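Local coordinates for leucine-rich repeat protein (Bacteroides thetaiotaomicron, PDB 4ECN) that is of unknown function but, as an extracellular leucine-rich repeat protein with DUF4458 domains, probably binds other proteins, at residues G316-N321 against D368-P373; P373-E378 against L450-F455; G327-G332 against S362-G367. All coordinates share one frame; numbering follows the deposited sequence.

Interaction 1 of 3, residues G316-N321 against D368-P373. With NA (sodium ion), chain B.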
ATOM      1  N   GLY A 316      -6.959 -10.533   6.441  1.00 43.17           N
ATOM      2  CA  GLY A 316      -6.126  -9.530   7.111  1.00 42.67           C
ATOM      3  C   GLY A 316      -5.694  -9.904   8.528  1.00 45.92           C
ATOM      4  O   GLY A 316      -4.770  -9.288   9.083  1.00 47.37           O
ATOM      5  N   VAL A 317      -6.358 -10.927   9.127  1.00 38.82           N
ATOM      6  CA  VAL A 317      -6.068 -11.404  10.481  1.00 37.52           C
ATOM      7  C   VAL A 317      -5.205 -12.651  10.378  1.00 42.53           C
ATOM      8  O   VAL A 317      -5.533 -13.592   9.645  1.00 41.73           O
ATOM      9  CB  VAL A 317      -7.336 -11.665  11.351  1.00 40.01           C
ATOM     10  CG1 VAL A 317      -6.965 -12.227  12.714  1.00 39.54           C
ATOM     11  CG2 VAL A 317      -8.179 -10.409  11.510  1.00 39.50           C
ATOM     12  N   ASP A 318      -4.101 -12.637  11.147  1.00 40.91           N
ATOM     13  CA  ASP A 318      -3.109 -13.698  11.295  1.00 41.74           C
ATOM     14  C   ASP A 318      -3.167 -14.199  12.779  1.00 46.73           C
ATOM     15  O   ASP A 318      -3.296 -13.395  13.711  1.00 46.22           O
ATOM     16  CB  ASP A 318      -1.700 -13.211  10.861  1.00 43.99           C
ATOM     17  CG  ASP A 318      -1.640 -12.602   9.457  1.00 63.30           C
ATOM     18  OD1 ASP A 318      -1.561 -13.378   8.474  1.00 63.05           O
ATOM     19  OD2 ASP A 318      -1.674 -11.333   9.344  1.00 76.40           O
ATOM     20  N   LEU A 319      -3.180 -15.535  12.965  1.00 43.20           N
ATOM     21  CA  LEU A 319      -3.318 -16.171  14.275  1.00 42.88           C
ATOM     22  C   LEU A 319      -2.146 -17.071  14.610  1.00 50.07           C
ATOM     23  O   LEU A 319      -1.400 -17.494  13.709  1.00 50.45           O
ATOM     24  CB  LEU A 319      -4.609 -17.025  14.346  1.00 41.95           C
ATOM     25  CG  LEU A 319      -5.946 -16.401  13.952  1.00 44.09           C
ATOM     26  CD1 LEU A 319      -6.999 -17.453  13.841  1.00 42.77           C
ATOM     27  CD2 LEU A 319      -6.370 -15.307  14.911  1.00 46.55           C
ATOM     28  N   ASP A 320      -2.005 -17.382  15.914  1.00 48.12           N
ATOM     29  CA  ASP A 320      -0.993 -18.301  16.386  1.00 50.21           C
ATOM     30  C   ASP A 320      -1.649 -19.684  16.552  1.00 59.91           C
ATOM     31  O   ASP A 320      -2.879 -19.803  16.458  1.00 59.46           O
ATOM     32  CB  ASP A 320      -0.294 -17.811  17.677  1.00 52.75           C
ATOM     33  CG  ASP A 320      -1.070 -17.718  18.985  1.00 65.33           C
ATOM     34  OD1 ASP A 320      -2.069 -18.460  19.149  1.00 67.03           O
ATOM     35  OD2 ASP A 320      -0.610 -16.988  19.893  1.00 71.83           O
ATOM     36  N   ASN A 321      -0.821 -20.720  16.794  1.00 60.16           N
ATOM     37  CA  ASN A 321      -1.201 -22.126  16.965  1.00 61.21           C
ATOM     38  C   ASN A 321      -2.291 -22.309  18.075  1.00 64.78           C
ATOM     39  O   ASN A 321      -3.069 -23.260  17.983  1.00 65.32           O
ATOM     40  CB  ASN A 321       0.051 -22.972  17.281  1.00 64.77           C
ATOM     41  CG  ASN A 321       0.953 -22.383  18.357  1.00 98.66           C
ATOM     42  OD1 ASN A 321       1.560 -21.302  18.193  1.00 90.92           O
ATOM     43  ND2 ASN A 321       1.084 -23.095  19.476  1.00 92.74           N
ATOM     44  N   ASP A 368       3.997  -8.271  -3.811  1.00 60.07           N
ATOM     45  CA  ASP A 368       3.436  -9.615  -3.749  1.00 60.75           C
ATOM     46  C   ASP A 368       3.440 -10.171  -2.351  1.00 63.07           C
ATOM     47  O   ASP A 368       2.683 -11.115  -2.098  1.00 61.34           O
ATOM     48  CB  ASP A 368       4.199 -10.584  -4.669  1.00 63.98           C
ATOM     49  CG  ASP A 368       3.805 -10.518  -6.138  1.00 83.68           C
ATOM     50  OD1 ASP A 368       2.760  -9.881  -6.453  1.00 84.72           O
ATOM     51  OD2 ASP A 368       4.506 -11.146  -6.968  1.00 93.47           O
ATOM     52  N   GLU A 369       4.292  -9.645  -1.441  1.00 60.26           N
ATOM     53  CA  GLU A 369       4.284 -10.238  -0.101  1.00 60.80           C
ATOM     54  C   GLU A 369       3.539  -9.354   0.884  1.00 61.51           C
ATOM     55  O   GLU A 369       3.199  -8.200   0.603  1.00 60.04           O
ATOM     56  CB  GLU A 369       5.672 -10.612   0.454  1.00 63.17           C
ATOM     57  CG  GLU A 369       6.812  -9.641   0.203  1.00 79.20           C
ATOM     58  CD  GLU A 369       8.127 -10.209   0.700  1.00 99.85           C
ATOM     59  OE1 GLU A 369       8.330 -11.443   0.590  1.00 82.34           O
ATOM     60  OE2 GLU A 369       8.930  -9.426   1.257  1.00 98.19           O
ATOM     61  N   GLU A 370       3.173  -9.981   1.996  1.00 57.54           N
ATOM     62  CA  GLU A 370       2.371  -9.385   3.045  1.00 57.49           C
ATOM     63  C   GLU A 370       3.234  -9.108   4.277  1.00 59.07           C
ATOM     64  O   GLU A 370       4.376  -9.565   4.377  1.00 58.20           O
ATOM     65  CB  GLU A 370       1.213 -10.356   3.368  1.00 59.41           C
ATOM     66  CG  GLU A 370      -0.064  -9.728   3.920  1.00 73.22           C
ATOM     67  CD  GLU A 370      -1.248 -10.685   4.001  1.00 95.04           C
ATOM     68  OE1 GLU A 370      -1.469 -11.449   3.026  1.00 62.82           O
ATOM     69  OE2 GLU A 370      -1.979 -10.638   5.021  1.00 91.53           O
ATOM     70  N   LEU A 371       2.693  -8.312   5.182  1.00 55.06           N
ATOM     71  CA  LEU A 371       3.315  -7.975   6.445  1.00 55.09           C
ATOM     72  C   LEU A 371       2.916  -9.062   7.428  1.00 59.45           C
ATOM     73  O   LEU A 371       1.717  -9.293   7.629  1.00 60.32           O
ATOM     74  CB  LEU A 371       2.838  -6.580   6.851  1.00 55.05           C
ATOM     75  CG  LEU A 371       3.723  -5.825   7.785  1.00 60.14           C
ATOM     76  CD1 LEU A 371       4.647  -4.935   7.011  1.00 59.59           C
ATOM     77  CD2 LEU A 371       2.890  -4.944   8.659  1.00 64.13           C
ATOM     78  N   THR A 372       3.886  -9.830   7.929  1.00 55.46           N
ATOM     79  CA  THR A 372       3.552 -10.964   8.797  1.00 55.68           C
ATOM     80  C   THR A 372       4.325 -10.952  10.108  1.00 58.94           C
ATOM     81  O   THR A 372       5.415 -10.384  10.175  1.00 57.51           O
ATOM     82  CB  THR A 372       3.823 -12.313   8.088  1.00 66.58           C
ATOM     83  OG1 THR A 372       5.191 -12.374   7.668  1.00 68.84           O
ATOM     84  CG2 THR A 372       2.861 -12.596   6.940  1.00 63.60           C
ATOM     85  N   PRO A 373       3.809 -11.633  11.157  1.00 56.30           N
ATOM     86  CA  PRO A 373       4.547 -11.664  12.415  1.00 56.62           C
ATOM     87  C   PRO A 373       5.839 -12.466  12.289  1.00 61.05           C
ATOM     88  O   PRO A 373       5.909 -13.453  11.538  1.00 60.69           O
ATOM     89  CB  PRO A 373       3.566 -12.330  13.386  1.00 58.71           C
ATOM     90  CG  PRO A 373       2.227 -12.276  12.712  1.00 62.40           C
ATOM     91  CD  PRO A 373       2.531 -12.371  11.275  1.00 57.67           C
TER
HETATM   92 NA    NA B1001      -6.606 -14.843   7.584  1.00 59.98          NA
HETATM   93  O   HOH W   1      -4.309 -12.578   6.247  1.00 55.70           O

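Interaction 2 of 3, residues P373-E378 against L450-F455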
ATOM      1  N   PRO A 373       3.809 -11.633  11.157  1.00 56.30           N
ATOM      2  CA  PRO A 373       4.547 -11.664  12.415  1.00 56.62           C
ATOM      3  C   PRO A 373       5.839 -12.466  12.289  1.00 61.05           C
ATOM      4  O   PRO A 373       5.909 -13.453  11.538  1.00 60.69           O
ATOM      5  CB  PRO A 373       3.566 -12.330  13.386  1.00 58.71           C
ATOM      6  CG  PRO A 373       2.227 -12.276  12.712  1.00 62.40           C
ATOM      7  CD  PRO A 373       2.531 -12.371  11.275  1.00 57.67           C
ATOM      8  N   ASP A 374       6.869 -12.008  13.040  1.00 57.59           N
ATOM      9  CA  ASP A 374       8.204 -12.595  13.181  1.00 56.68           C
ATOM     10  C   ASP A 374       8.817 -12.879  11.811  1.00 57.81           C
ATOM     11  O   ASP A 374       8.893 -14.033  11.381  1.00 56.84           O
ATOM     12  CB  ASP A 374       8.147 -13.871  14.034  1.00 58.69           C
ATOM     13  CG  ASP A 374       7.600 -13.655  15.425  1.00 71.12           C
ATOM     14  OD1 ASP A 374       8.287 -12.987  16.240  1.00 72.28           O
ATOM     15  OD2 ASP A 374       6.512 -14.196  15.721  1.00 78.66           O
HETATM   16  N   MSE A 375       9.193 -11.805  11.112  1.00 52.32           N
HETATM   17  CA  MSE A 375       9.837 -11.894   9.808  1.00 50.71           C
HETATM   18  C   MSE A 375      11.342 -12.006   9.975  1.00 57.03           C
HETATM   19  O   MSE A 375      11.869 -11.541  10.990  1.00 58.18           O
HETATM   20  CB  MSE A 375       9.498 -10.667   8.940  1.00 51.11           C
HETATM   21  CG  MSE A 375       8.049 -10.601   8.484  1.00 55.61           C
HETATM   22 SE   MSE A 375       7.655  -9.075   7.310  0.75 59.73          SE
HETATM   23  CE  MSE A 375       8.295  -7.680   8.347  1.00 56.76           C
ATOM     24  N   SER A 376      12.043 -12.565   8.971  1.00 53.11           N
ATOM     25  CA  SER A 376      13.500 -12.613   9.001  1.00 54.00           C
ATOM     26  C   SER A 376      14.069 -11.232   8.709  1.00 61.61           C
ATOM     27  O   SER A 376      13.351 -10.380   8.167  1.00 61.77           O
ATOM     28  CB  SER A 376      14.026 -13.624   7.991  1.00 56.88           C
ATOM     29  OG  SER A 376      13.564 -13.335   6.682  1.00 63.65           O
ATOM     30  N   GLU A 377      15.360 -11.009   9.019  1.00 60.03           N
ATOM     31  CA  GLU A 377      16.042  -9.747   8.727  1.00 60.14           C
ATOM     32  C   GLU A 377      15.862  -9.386   7.244  1.00 63.17           C
ATOM     33  O   GLU A 377      15.645  -8.214   6.942  1.00 63.47           O
ATOM     34  CB  GLU A 377      17.531  -9.850   9.095  1.00 62.75           C
ATOM     35  CG  GLU A 377      18.303  -8.544   9.028  1.00 77.89           C
ATOM     36  CD  GLU A 377      19.675  -8.571   9.677  1.00110.69           C
ATOM     37  OE1 GLU A 377      20.597  -9.197   9.103  1.00115.72           O
ATOM     38  OE2 GLU A 377      19.834  -7.936  10.747  1.00101.97           O
ATOM     39  N   GLU A 378      15.861 -10.407   6.346  1.00 58.69           N
ATOM     40  CA  GLU A 378      15.702 -10.262   4.892  1.00 58.15           C
ATOM     41  C   GLU A 378      14.297  -9.818   4.511  1.00 60.92           C
ATOM     42  O   GLU A 378      14.150  -8.873   3.730  1.00 61.49           O
ATOM     43  CB  GLU A 378      16.024 -11.562   4.125  1.00 60.15           C
ATOM     44  CG  GLU A 378      17.344 -12.226   4.485  1.00 81.56           C
ATOM     45  CD  GLU A 378      17.231 -13.270   5.583  1.00116.23           C
ATOM     46  OE1 GLU A 378      16.902 -14.434   5.256  1.00111.67           O
ATOM     47  OE2 GLU A 378      17.440 -12.919   6.769  1.00114.00           O
ATOM     48  N   LEU A 450       4.223  -5.976  19.867  1.00 49.59           N
ATOM     49  CA  LEU A 450       4.095  -5.252  18.600  1.00 48.42           C
ATOM     50  C   LEU A 450       5.469  -4.880  18.069  1.00 52.82           C
ATOM     51  O   LEU A 450       6.279  -4.312  18.801  1.00 53.44           O
ATOM     52  CB  LEU A 450       3.213  -4.006  18.780  1.00 48.24           C
ATOM     53  CG  LEU A 450       2.400  -3.515  17.577  1.00 53.09           C
ATOM     54  CD1 LEU A 450       1.354  -4.526  17.158  1.00 53.59           C
ATOM     55  CD2 LEU A 450       1.675  -2.226  17.910  1.00 55.50           C
ATOM     56  N   GLN A 451       5.733  -5.292  16.811  1.00 49.05           N
ATOM     57  CA  GLN A 451       6.981  -5.118  16.055  1.00 48.44           C
ATOM     58  C   GLN A 451       6.870  -4.037  14.985  1.00 52.28           C
ATOM     59  O   GLN A 451       7.834  -3.295  14.756  1.00 52.37           O
ATOM     60  CB  GLN A 451       7.370  -6.439  15.372  1.00 48.94           C
ATOM     61  CG  GLN A 451       7.570  -7.605  16.317  1.00 59.79           C
ATOM     62  CD  GLN A 451       7.679  -8.929  15.618  1.00 69.41           C
ATOM     63  OE1 GLN A 451       6.986  -9.211  14.627  1.00 59.42           O
ATOM     64  NE2 GLN A 451       8.507  -9.800  16.176  1.00 64.50           N
ATOM     65  N   ILE A 452       5.718  -3.994  14.287  1.00 47.71           N
ATOM     66  CA  ILE A 452       5.467  -3.059  13.191  1.00 47.04           C
ATOM     67  C   ILE A 452       4.049  -2.474  13.306  1.00 52.74           C
ATOM     68  O   ILE A 452       3.099  -3.236  13.484  1.00 54.09           O
ATOM     69  CB  ILE A 452       5.665  -3.805  11.833  1.00 48.91           C
ATOM     70  CG1 ILE A 452       7.076  -4.402  11.687  1.00 48.96           C
ATOM     71  CG2 ILE A 452       5.365  -2.905  10.660  1.00 47.68           C
ATOM     72  CD1 ILE A 452       7.144  -5.464  10.685  1.00 54.85           C
ATOM     73  N   ILE A 453       3.912  -1.128  13.200  1.00 48.48           N
ATOM     74  CA  ILE A 453       2.625  -0.417  13.231  1.00 46.66           C
ATOM     75  C   ILE A 453       2.591   0.544  12.009  1.00 48.85           C
ATOM     76  O   ILE A 453       3.524   1.317  11.798  1.00 47.57           O
ATOM     77  CB  ILE A 453       2.305   0.288  14.587  1.00 49.22           C
ATOM     78  CG1 ILE A 453       0.831   0.706  14.665  1.00 48.87           C
ATOM     79  CG2 ILE A 453       3.243   1.441  14.935  1.00 49.71           C
ATOM     80  CD1 ILE A 453       0.304   0.862  16.063  1.00 56.75           C
ATOM     81  N   TYR A 454       1.537   0.424  11.180  1.00 45.22           N
ATOM     82  CA  TYR A 454       1.344   1.230   9.979  1.00 45.31           C
ATOM     83  C   TYR A 454       0.022   1.998  10.035  1.00 48.86           C
ATOM     84  O   TYR A 454      -1.045   1.419  10.263  1.00 47.46           O
ATOM     85  CB  TYR A 454       1.377   0.348   8.707  1.00 47.03           C
ATOM     86  CG  TYR A 454       2.729   0.103   8.055  1.00 50.65           C
ATOM     87  CD1 TYR A 454       3.772  -0.480   8.762  1.00 53.34           C
ATOM     88  CD2 TYR A 454       2.906   0.286   6.688  1.00 51.57           C
ATOM     89  CE1 TYR A 454       4.999  -0.756   8.155  1.00 53.63           C
ATOM     90  CE2 TYR A 454       4.129   0.009   6.069  1.00 52.40           C
ATOM     91  CZ  TYR A 454       5.165  -0.536   6.802  1.00 58.32           C
ATOM     92  OH  TYR A 454       6.383  -0.791   6.208  1.00 58.35           O
ATOM     93  N   PHE A 455       0.127   3.327   9.881  1.00 45.18           N
ATOM     94  CA  PHE A 455      -0.951   4.309   9.759  1.00 43.38           C
ATOM     95  C   PHE A 455      -0.771   5.036   8.491  1.00 48.52           C
ATOM     96  O   PHE A 455       0.331   5.529   8.246  1.00 48.88           O
ATOM     97  CB  PHE A 455      -0.967   5.310  10.908  1.00 44.91           C
ATOM     98  CG  PHE A 455      -0.950   4.792  12.314  1.00 46.22           C
ATOM     99  CD1 PHE A 455      -2.137   4.534  12.988  1.00 49.42           C
ATOM    100  CD2 PHE A 455       0.245   4.687  13.013  1.00 47.51           C
ATOM    101  CE1 PHE A 455      -2.124   4.112  14.314  1.00 50.96           C
ATOM    102  CE2 PHE A 455       0.259   4.277  14.338  1.00 51.28           C
ATOM    103  CZ  PHE A 455      -0.927   3.981  14.979  1.00 50.17           C
TER
HETATM  104  O   HOH W   2       7.291  -9.144  11.859  1.00 50.66           O

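Interaction 3 of 3, residues G327-G332 against S362-G367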
ATOM      1  N   GLY A 327      -1.557 -10.806  14.079  1.00 43.69           N
ATOM      2  CA  GLY A 327      -1.531  -9.809  13.027  1.00 41.55           C
ATOM      3  C   GLY A 327      -2.916  -9.293  12.720  1.00 44.33           C
ATOM      4  O   GLY A 327      -3.889 -10.049  12.700  1.00 44.67           O
ATOM      5  N   LEU A 328      -3.013  -7.998  12.497  1.00 40.42           N
ATOM      6  CA  LEU A 328      -4.253  -7.370  12.115  1.00 41.00           C
ATOM      7  C   LEU A 328      -3.969  -6.266  11.076  1.00 46.32           C
ATOM      8  O   LEU A 328      -3.197  -5.345  11.375  1.00 45.87           O
ATOM      9  CB  LEU A 328      -4.984  -6.817  13.361  1.00 41.40           C
ATOM     10  CG  LEU A 328      -6.206  -5.920  13.139  1.00 45.42           C
ATOM     11  CD1 LEU A 328      -7.304  -6.655  12.435  1.00 44.58           C
ATOM     12  CD2 LEU A 328      -6.724  -5.427  14.444  1.00 50.82           C
ATOM     13  N   SER A 329      -4.591  -6.369   9.861  1.00 42.59           N
ATOM     14  CA  SER A 329      -4.455  -5.344   8.821  1.00 42.74           C
ATOM     15  C   SER A 329      -5.827  -4.881   8.349  1.00 47.27           C
ATOM     16  O   SER A 329      -6.604  -5.671   7.808  1.00 47.46           O
ATOM     17  CB  SER A 329      -3.622  -5.835   7.632  1.00 45.62           C
ATOM     18  OG  SER A 329      -3.499  -4.808   6.659  1.00 52.01           O
ATOM     19  N   LEU A 330      -6.127  -3.597   8.554  1.00 43.21           N
ATOM     20  CA  LEU A 330      -7.393  -3.013   8.108  1.00 42.02           C
ATOM     21  C   LEU A 330      -7.212  -2.352   6.737  1.00 45.01           C
ATOM     22  O   LEU A 330      -8.154  -1.768   6.204  1.00 45.67           O
ATOM     23  CB  LEU A 330      -7.928  -2.010   9.133  1.00 42.19           C
ATOM     24  CG  LEU A 330      -8.132  -2.529  10.548  1.00 47.84           C
ATOM     25  CD1 LEU A 330      -8.704  -1.455  11.419  1.00 48.44           C
ATOM     26  CD2 LEU A 330      -9.044  -3.775  10.586  1.00 51.45           C
ATOM     27  N   ALA A 331      -6.009  -2.472   6.158  1.00 40.08           N
ATOM     28  CA  ALA A 331      -5.667  -1.917   4.857  1.00 39.11           C
ATOM     29  C   ALA A 331      -6.553  -2.511   3.749  1.00 43.44           C
ATOM     30  O   ALA A 331      -6.755  -3.730   3.711  1.00 42.41           O
ATOM     31  CB  ALA A 331      -4.197  -2.181   4.554  1.00 39.15           C
ATOM     32  N   GLY A 332      -7.060  -1.628   2.873  1.00 40.05           N
ATOM     33  CA  GLY A 332      -7.880  -1.971   1.717  1.00 39.52           C
ATOM     34  C   GLY A 332      -9.380  -1.966   1.922  1.00 46.42           C
ATOM     35  O   GLY A 332     -10.124  -1.819   0.952  1.00 48.21           O
ATOM     36  N   SER A 362      -1.914  -2.047  -4.172  1.00 48.06           N
ATOM     37  CA  SER A 362      -2.010  -3.489  -3.932  1.00 47.92           C
ATOM     38  C   SER A 362      -2.732  -3.877  -2.615  1.00 51.39           C
ATOM     39  O   SER A 362      -2.521  -4.992  -2.127  1.00 51.26           O
ATOM     40  CB  SER A 362      -0.609  -4.092  -3.916  1.00 51.20           C
ATOM     41  OG  SER A 362       0.289  -3.368  -3.090  1.00 58.59           O
ATOM     42  N   GLY A 363      -3.620  -3.008  -2.114  1.00 46.68           N
ATOM     43  CA  GLY A 363      -4.371  -3.237  -0.879  1.00 46.21           C
ATOM     44  C   GLY A 363      -3.520  -3.592   0.329  1.00 50.43           C
ATOM     45  O   GLY A 363      -2.646  -2.822   0.756  1.00 50.99           O
ATOM     46  N   ARG A 364      -3.738  -4.810   0.832  1.00 45.99           N
ATOM     47  CA  ARG A 364      -3.111  -5.446   2.001  1.00 45.82           C
ATOM     48  C   ARG A 364      -1.640  -5.797   1.767  1.00 51.29           C
ATOM     49  O   ARG A 364      -0.888  -5.937   2.734  1.00 52.31           O
ATOM     50  CB  ARG A 364      -3.903  -6.733   2.253  1.00 44.64           C
ATOM     51  CG  ARG A 364      -3.586  -7.572   3.454  1.00 46.56           C
ATOM     52  CD  ARG A 364      -4.545  -8.744   3.501  1.00 45.48           C
ATOM     53  NE  ARG A 364      -5.950  -8.329   3.603  1.00 46.64           N
ATOM     54  CZ  ARG A 364      -6.921  -8.801   2.832  1.00 53.22           C
ATOM     55  NH1 ARG A 364      -6.659  -9.711   1.909  1.00 35.53           N
ATOM     56  NH2 ARG A 364      -8.163  -8.369   2.981  1.00 43.68           N
ATOM     57  N   LEU A 365      -1.247  -6.001   0.495  1.00 47.06           N
ATOM     58  CA  LEU A 365       0.104  -6.402   0.112  1.00 46.48           C
ATOM     59  C   LEU A 365       1.048  -5.238  -0.186  1.00 52.81           C
ATOM     60  O   LEU A 365       0.620  -4.099  -0.413  1.00 53.26           O
ATOM     61  CB  LEU A 365       0.055  -7.266  -1.145  1.00 45.68           C
ATOM     62  CG  LEU A 365      -0.737  -8.539  -1.087  1.00 49.21           C
ATOM     63  CD1 LEU A 365      -0.852  -9.160  -2.477  1.00 47.93           C
ATOM     64  CD2 LEU A 365      -0.145  -9.504  -0.066  1.00 51.68           C
ATOM     65  N   PHE A 366       2.347  -5.577  -0.190  1.00 49.80           N
ATOM     66  CA  PHE A 366       3.508  -4.780  -0.553  1.00 50.24           C
ATOM     67  C   PHE A 366       4.122  -5.486  -1.719  1.00 58.09           C
ATOM     68  O   PHE A 366       4.936  -6.407  -1.543  1.00 57.91           O
ATOM     69  CB  PHE A 366       4.469  -4.613   0.623  1.00 52.17           C
ATOM     70  CG  PHE A 366       3.896  -3.880   1.806  1.00 53.86           C
ATOM     71  CD1 PHE A 366       3.224  -4.565   2.807  1.00 56.48           C
ATOM     72  CD2 PHE A 366       4.059  -2.508   1.936  1.00 55.99           C
ATOM     73  CE1 PHE A 366       2.705  -3.885   3.904  1.00 57.81           C
ATOM     74  CE2 PHE A 366       3.545  -1.830   3.037  1.00 58.68           C
ATOM     75  CZ  PHE A 366       2.864  -2.522   4.010  1.00 56.81           C
ATOM     76  N   GLY A 367       3.598  -5.167  -2.899  1.00 57.24           N
ATOM     77  CA  GLY A 367       3.964  -5.869  -4.116  1.00 57.71           C
ATOM     78  C   GLY A 367       3.253  -7.204  -4.106  1.00 62.52           C
ATOM     79  O   GLY A 367       2.027  -7.252  -4.262  1.00 62.41           O
TER
HETATM   80  O   HOH W   3      -6.527  -5.911   5.203  1.00 46.54           O

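Interaction 1 of 3, residues G316-N321 against D368-P373
Glu-370 OE2 and Gly-316 N share one water. The water gives a hydrogen bond to the carboxylate oxygen OE2 of Glu-370 at 3.3 Å and accepts a weak one from Gly-316 N at 3.4 Å. Glu-370 reaches it with a long arm, CG roughly anti to the backbone N (chi1 -153°) and the next bond extended as well. Its charge then lies close to another of the same sign, Asp-318 OD2, which is 4.4 Å from Glu-370 OE2. Such a pair would be expected to disfavour full ionisation of both acids, although Arg-364, which touches Glu-370, may offset this. The same Asp-318 OD2 comes within 4.3 Å of Leu-371 O. Lower on the side chain, Asp-318 CB lies 4.3 Å from Pro-373 CD, so its methylene touches the CD corner of the proline ring while its carboxylate reaches toward Glu-370. Val-317 points the other way, onto Trp-302, but its carbonyl oxygen O coordinates the sodium ion at 2.6 Å, together with Gln-314 O. Across the contact, Glu-369 is tied back to helix 377-384 by salt bridges to Arg-379 and Arg-382. Strand 317-319 is an edge strand of the repeat sheet and runs antiparallel to strand 325-329, a hairpin at the sheet's beginning consistent with the N-terminal cap of a leucine-rich repeat domain.

Interaction 2 of 3, residues P373-E378 against L450-F455
The carboxylate of Asp-374 and the side-chain amide of Gln-451 stand almost perpendicular, their planes 83° apart, and Asp-374 is held at both ends of the amide, by its carboxylate at NE2 and by its backbone N-H at OE1. Gln-451 NE2 approaches Asp-374 OD1 from above the carboxylate plane, 53° out of it, and donates a hydrogen bond of 3.2 Å. At the other end, Gln-451 OE1 uses a lone pair in the carbonyl plane to accept the backbone N-H of Asp-374, with a nearly straight bond of 3.2 Å between Asp-374 N and Gln-451 OE1. A water adds a second donor to Gln-451 OE1 at 2.8 Å, and itself takes a weak bond from Met-375 N. A leucine in place of Gln-451 would probably leave Asp-374 N and OD1 without these mates and the loop freer to shift. Gln-451 just precedes strand 452-456, one of the parallel strands of the leucine-rich repeat sheet; Leu-450, Ile-453 and Phe-455 turn into the repeat core, whereas Ile-452 points toward the loop laid over the other face. There the selenomethionine Met-375 bends at its last torsion (chi3 -53°), bringing CE to 3.4 Å from Ile-452 CD1, the two side chains crossing at about a right angle. Immediately beyond, Ser-376 is the N-cap of helix 377-384, its OG accepting a hydrogen bond from Arg-379 N.

Interaction 3 of 3, residues G327-G332 against S362-G367
Arg-364, Ala-331 and Gly-363 contribute most of the surface buried here, and the methyl of Ala-331 sits at the meeting point. Ala-331 CB lies 4.2 Å from Gly-363 O and 4.3 Å from Arg-364 CA, so it packs against the backbone of the turn more than against any side chain. Arg-364 instead reaches across the end of the strand. With CG anti to the backbone N (chi1 -175°) and the chain extended at the next bond, its methylene CG passes 4.2 Å from Ser-329 OG. The guanidinium then meets a water at its edge, in plane: Arg-364 NE donates to this water at 3.0 Å. The water in turn donates to two carbonyls of the other segment, Ser-329 O at 2.6 Å and Ala-331 O at 2.7 Å, and so bridges arginine and backbone. Beyond the contact, Tyr-288 makes a cation-pi interaction with Arg-364 and its hydroxyl is hydrogen-bonded to Arg-364 N. Gly-363 has the positive phi suited to glycine and is the second residue of a type II' turn from Ser-362 to Leu-365, closed by a backbone bond of 3.1 Å from Leu-365 N to Ser-362 O. Gly-332, beside the turn, also has a positive phi, which favours glycine. The alternation in which Leu-328 and Leu-330 point into the core and Ser-329 turns to the other side is that of a repeat strand, here running out into the loop that follows it, as is typical of the leucine-rich repeat fold.

Overall arrangement
All three contacts bring the excursion between helix 359-362 and helix 377-384 against one leucine-rich repeat sheet. Interactions 1 and 3 lie about 10 Å apart between centres and draw on neighbouring strands, 317-319 and 325-329, with probable hydrogen bonds of 3.0 Å from Asp-318 N to Gly-327 O and from Ser-329 N to Gly-316 O; interaction 3 is nested within the loop that interaction 1 closes. Interaction 2 follows at Pro-373, and Leu-371 CD2 packs 3.8 Å from Ile-452 CG2. Tyr-454 and Phe-366 bring interactions 2 and 3 into touch. The sodium ion sits at interaction 1, about 8 Å from the side chain of Arg-364 and about 10 Å from that of Pro-373.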